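Local coordinates for beta-N-acetylglucosaminidase-like protein Glycoside hydrolase family 20 (PDB 6YHH) that probably cleaves terminal N-acetylglucosamine from chitin-derived oligosaccharides, acting as a beta-N-acetylhexosaminidase (chitobiase) in bacterial chitin degradation, at residues L454-P457 with E458-D461; S462-W465 with P466-A470. All blocks are in the same frame, centred on the assembly; numbering follows the deposited sequence.

Contact 1: residues L454-P457 with E458-D461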
loop_
_atom_site.group_PDB
_atom_site.type_symbol
_atom_site.label_atom_id
_atom_site.label_comp_id
_atom_site.label_asym_id
_atom_site.label_seq_id
_atom_site.Cartn_x
_atom_site.Cartn_y
_atom_site.Cartn_z
ATOM N N LEU A 454 6.548 -17.886 2.052
ATOM C CA LEU A 454 5.928 -17.475 3.250
ATOM C C LEU A 454 5.769 -15.944 3.389
ATOM O O LEU A 454 5.772 -15.430 4.507
ATOM C CB LEU A 454 6.685 -18.019 4.479
ATOM C CG LEU A 454 6.914 -19.543 4.495
ATOM C CD1 LEU A 454 7.811 -20.023 5.685
ATOM C CD2 LEU A 454 5.569 -20.332 4.436
ATOM N N ALA A 455 5.671 -15.262 2.267
ATOM C CA ALA A 455 5.465 -13.803 2.253
ATOM C C ALA A 455 4.455 -13.434 1.197
ATOM O O ALA A 455 4.686 -13.613 0.018
ATOM C CB ALA A 455 6.751 -13.095 2.040
ATOM N N THR A 456 3.402 -12.792 1.638
ATOM C CA THR A 456 2.367 -12.248 0.736
ATOM C C THR A 456 2.760 -10.856 0.354
ATOM O O THR A 456 3.688 -10.295 0.918
ATOM C CB THR A 456 1.042 -12.179 1.492
ATOM O OG1 THR A 456 1.252 -11.372 2.676
ATOM C CG2 THR A 456 0.569 -13.594 1.901
ATOM N N PRO A 457 2.018 -10.251 -0.561
ATOM C CA PRO A 457 2.289 -8.807 -0.807
ATOM C C PRO A 457 2.162 -7.959 0.422
ATOM O O PRO A 457 2.805 -6.908 0.500
ATOM C CB PRO A 457 1.189 -8.420 -1.802
ATOM C CG PRO A 457 0.969 -9.708 -2.508
ATOM C CD PRO A 457 1.064 -10.817 -1.533
ATOM N N GLU A 458 1.346 -8.403 1.373
ATOM C CA GLU A 458 1.188 -7.681 2.655
ATOM C C GLU A 458 2.385 -7.776 3.550
ATOM O O GLU A 458 2.784 -6.812 4.245
ATOM C CB GLU A 458 -0.109 -8.097 3.378
ATOM C CG GLU A 458 -1.368 -7.740 2.543
ATOM C CD GLU A 458 -1.705 -8.634 1.396
ATOM O OE1 GLU A 458 -1.278 -9.801 1.338
ATOM O OE2 GLU A 458 -2.264 -8.007 0.429
ATOM N N THR A 459 2.989 -8.945 3.635
ATOM C CA THR A 459 4.078 -9.147 4.564
ATOM C C THR A 459 5.505 -9.059 3.925
ATOM O O THR A 459 6.479 -9.040 4.666
ATOM C CB THR A 459 4.034 -10.474 5.362
ATOM O OG1 THR A 459 4.104 -11.580 4.463
ATOM C CG2 THR A 459 2.739 -10.592 6.088
ATOM N N PHE A 460 5.563 -8.959 2.602
ATOM C CA PHE A 460 6.806 -8.913 1.814
ATOM C C PHE A 460 7.811 -7.901 2.383
ATOM O O PHE A 460 8.943 -8.251 2.759
ATOM C CB PHE A 460 6.502 -8.518 0.373
ATOM C CG PHE A 460 7.701 -8.584 -0.516
ATOM C CD1 PHE A 460 8.034 -9.781 -1.123
ATOM C CD2 PHE A 460 8.466 -7.464 -0.805
ATOM C CE1 PHE A 460 9.140 -9.935 -1.910
ATOM C CE2 PHE A 460 9.581 -7.560 -1.602
ATOM C CZ PHE A 460 9.916 -8.781 -2.208
ATOM N N ASP A 461 7.380 -6.650 2.544
ATOM C CA ASP A 461 8.317 -5.614 3.003
ATOM C C ASP A 461 8.842 -5.866 4.449
ATOM O O ASP A 461 10.046 -5.592 4.713
ATOM C CB ASP A 461 7.699 -4.234 2.930
ATOM C CG ASP A 461 7.396 -3.769 1.547
ATOM O OD1 ASP A 461 7.862 -4.373 0.611
ATOM O OD2 ASP A 461 6.664 -2.711 1.451
HETATM O O HOH W 1 4.431 -13.674 6.212
HETATM O O HOH W 2 4.819 -5.517 1.728
#

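Contact 2: residues S462-W465 with P466-A470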
loop_
_atom_site.group_PDB
_atom_site.type_symbol
_atom_site.label_atom_id
_atom_site.label_comp_id
_atom_site.label_asym_id
_atom_site.label_seq_id
_atom_site.Cartn_x
_atom_site.Cartn_y
_atom_site.Cartn_z
ATOM N N SER A 462 8.006 -6.468 5.327
ATOM C CA SER A 462 8.442 -6.781 6.666
ATOM C C SER A 462 9.556 -7.823 6.692
ATOM O O SER A 462 10.317 -7.942 7.688
ATOM C CB SER A 462 7.290 -7.282 7.546
ATOM O OG SER A 462 6.856 -8.560 7.242
ATOM N N ARG A 463 9.583 -8.657 5.685
ATOM C CA ARG A 463 10.672 -9.658 5.544
ATOM C C ARG A 463 11.934 -9.014 4.928
ATOM O O ARG A 463 13.087 -9.250 5.369
ATOM C CB ARG A 463 10.157 -10.861 4.722
ATOM C CG ARG A 463 9.452 -11.906 5.600
ATOM C CD ARG A 463 8.315 -11.409 6.467
ATOM N NE ARG A 463 7.871 -12.460 7.388
ATOM C CZ ARG A 463 7.488 -12.223 8.652
ATOM N NH1 ARG A 463 7.290 -10.974 9.094
ATOM N NH2 ARG A 463 7.202 -13.272 9.461
ATOM N N VAL A 464 11.765 -8.225 3.878
ATOM C CA VAL A 464 12.922 -7.626 3.164
ATOM C C VAL A 464 13.628 -6.558 3.988
ATOM O O VAL A 464 14.859 -6.534 4.009
ATOM C CB VAL A 464 12.504 -7.090 1.785
ATOM C CG1 VAL A 464 13.670 -6.478 1.036
ATOM C CG2 VAL A 464 11.951 -8.254 1.000
ATOM N N TRP A 465 12.864 -5.701 4.637
ATOM C CA TRP A 465 13.358 -4.462 5.312
ATOM C C TRP A 465 13.090 -4.550 6.778
ATOM O O TRP A 465 11.988 -4.983 7.192
ATOM C CB TRP A 465 12.654 -3.235 4.713
ATOM C CG TRP A 465 12.787 -3.196 3.187
ATOM C CD1 TRP A 465 11.813 -3.506 2.232
ATOM C CD2 TRP A 465 13.982 -2.891 2.438
ATOM N NE1 TRP A 465 12.371 -3.425 0.967
ATOM C CE2 TRP A 465 13.690 -3.043 1.076
ATOM C CE3 TRP A 465 15.324 -2.557 2.819
ATOM C CZ2 TRP A 465 14.644 -2.881 0.094
ATOM C CZ3 TRP A 465 16.262 -2.353 1.830
ATOM C CH2 TRP A 465 15.915 -2.546 0.453
ATOM N N PRO A 466 14.045 -4.106 7.638
ATOM C CA PRO A 466 15.231 -3.386 7.241
ATOM C C PRO A 466 16.478 -4.230 7.044
ATOM O O PRO A 466 17.569 -3.669 6.787
ATOM C CB PRO A 466 15.457 -2.435 8.411
ATOM C CG PRO A 466 15.036 -3.294 9.586
ATOM C CD PRO A 466 13.835 -4.075 9.077
ATOM N N ARG A 467 16.416 -5.539 7.103
ATOM C CA ARG A 467 17.614 -6.336 6.963
ATOM C C ARG A 467 18.359 -6.144 5.657
ATOM O O ARG A 467 19.620 -6.201 5.645
ATOM C CB ARG A 467 17.412 -7.832 7.261
ATOM C CG ARG A 467 17.027 -8.142 8.721
ATOM C CD ARG A 467 16.730 -9.597 9.091
ATOM N NE ARG A 467 15.518 -9.979 8.336
ATOM C CZ ARG A 467 15.313 -11.130 7.757
ATOM N NH1 ARG A 467 16.111 -12.150 7.957
ATOM N NH2 ARG A 467 14.264 -11.250 6.949
ATOM N N THR A 468 17.661 -5.950 4.545
ATOM C CA THR A 468 18.323 -5.743 3.283
ATOM C C THR A 468 19.133 -4.422 3.242
ATOM O O THR A 468 20.048 -4.290 2.458
ATOM C CB THR A 468 17.322 -5.889 2.145
ATOM O OG1 THR A 468 16.786 -7.231 2.282
ATOM C CG2 THR A 468 17.972 -5.690 0.796
ATOM N N ALA A 469 18.783 -3.493 4.133
ATOM C CA ALA A 469 19.555 -2.224 4.252
ATOM C C ALA A 469 20.930 -2.476 4.813
ATOM O O ALA A 469 21.901 -1.881 4.347
ATOM C CB ALA A 469 18.780 -1.153 4.975
ATOM N N ALA A 470 21.049 -3.424 5.763
ATOM C CA ALA A 470 22.353 -3.856 6.258
ATOM C C ALA A 470 23.157 -4.594 5.177
ATOM O O ALA A 470 24.341 -4.401 5.039
ATOM C CB ALA A 470 22.191 -4.672 7.525
HETATM O O HOH W 3 12.538 -8.721 9.033
HETATM O O HOH W 4 14.166 -7.366 7.277
#

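Contact 1: residues L454-P457 with E458-D461
T459 folds back onto T456 as the chain turns into helix 460-464, and each threonine grips the other's backbone. The side chain of T459 starts with CB 4.0 Å from T456 OG1. From there the methyl CG2 lies 3.8 Å from that same T456 oxygen, and the T459 side chain also rests on I512 of helix 507-517. The branch that matters is the hydroxyl: with chi1 at 62°, OG1 sits between its own backbone N and carbonyl carbon, facing back along the chain, where it accepts from T456 N at 3.2 Å. It also donates to a water, T459 OG1 to water 2.7 Å, which in turn donates to L454 O. T456 answers in kind: its OG1 takes T459 N at 3.1 Å, N-H...O 149°, and a weaker bond from E458 N. Its carbonyl receives F460 N end-on, T456 O to F460 N 2.9 Å, with T459 N as a weak second donor. T456 OG1 to T459 N and T456 O to F460 N make an ST motif; the return bond, T456 N to T459 OG1, gives the exchange seen in a capping box. An alanine in place of T459 is likely to leave T456 N without its side-chain acceptor and the water without this partner. Two short side chains thus supply acceptors for each other's backbone amides, and local polar bonds hold the turn into the helix.

Contact 2: residues S462-W465 with P466-A470
V464 O collects two bonds from T468, and this is the tight half of the contact. T468 N approaches nearly end-on at 2.9 Å from V464 O, while OG1 reaches the same V464 O at 2.7 Å, tilted 21° from the carbonyl plane. With chi1 at -59° T468 OG1 is aimed at that oxygen and CG2 toward W465 CH2, while CB lies over the indole, a CH-pi contact 4.0 Å from the centroid of the six-membered ring. V464 CG1 shares that face, 3.4 Å from T468 OG1. The chain changes direction at the cis peptide joining W465 to P466, the N-cap of helix 467-476, so a cis-proline kink separates two successive helices after strand 443-450 of the TIM barrel. The other half is looser and partly water-mediated. R467, bent at chi3, brings NH2 to R463 O at 2.8 Å on a lone pair in the carbonyl plane, though the oxygen lies 24° out of the guanidinium plane; the carbonyls of I414 and Y418 also hold this group. One water bridges R463 O to R467 N and NE; a second, bound by S462 O, meets R467 NE only weakly. R463 sends its own guanidinium to S462 OG, C560 O and A557 O.

Overall arrangement
Contacts 1 and 2 follow one another directly along the chain, their centres about 12 Å apart, and both use helix 460-464: contact 1 leads into it, contact 2 leaves it for helix 467-476. All four segments belong to the catalytic TIM-barrel domain and come after strand 443-450, which pairs in parallel with strand 146-152. M450 of that strand touches side chains from both contacts. Contact 1 lies farther from the middle of the chain and reaches helices 160-172 and 507-517; contact 2 is the more buried, against helices 420-424 and 484-497. Both lie away from E317, the predicted proton donor, and together form the path from strand 443-450 through helix 460-464 into helix 467-476.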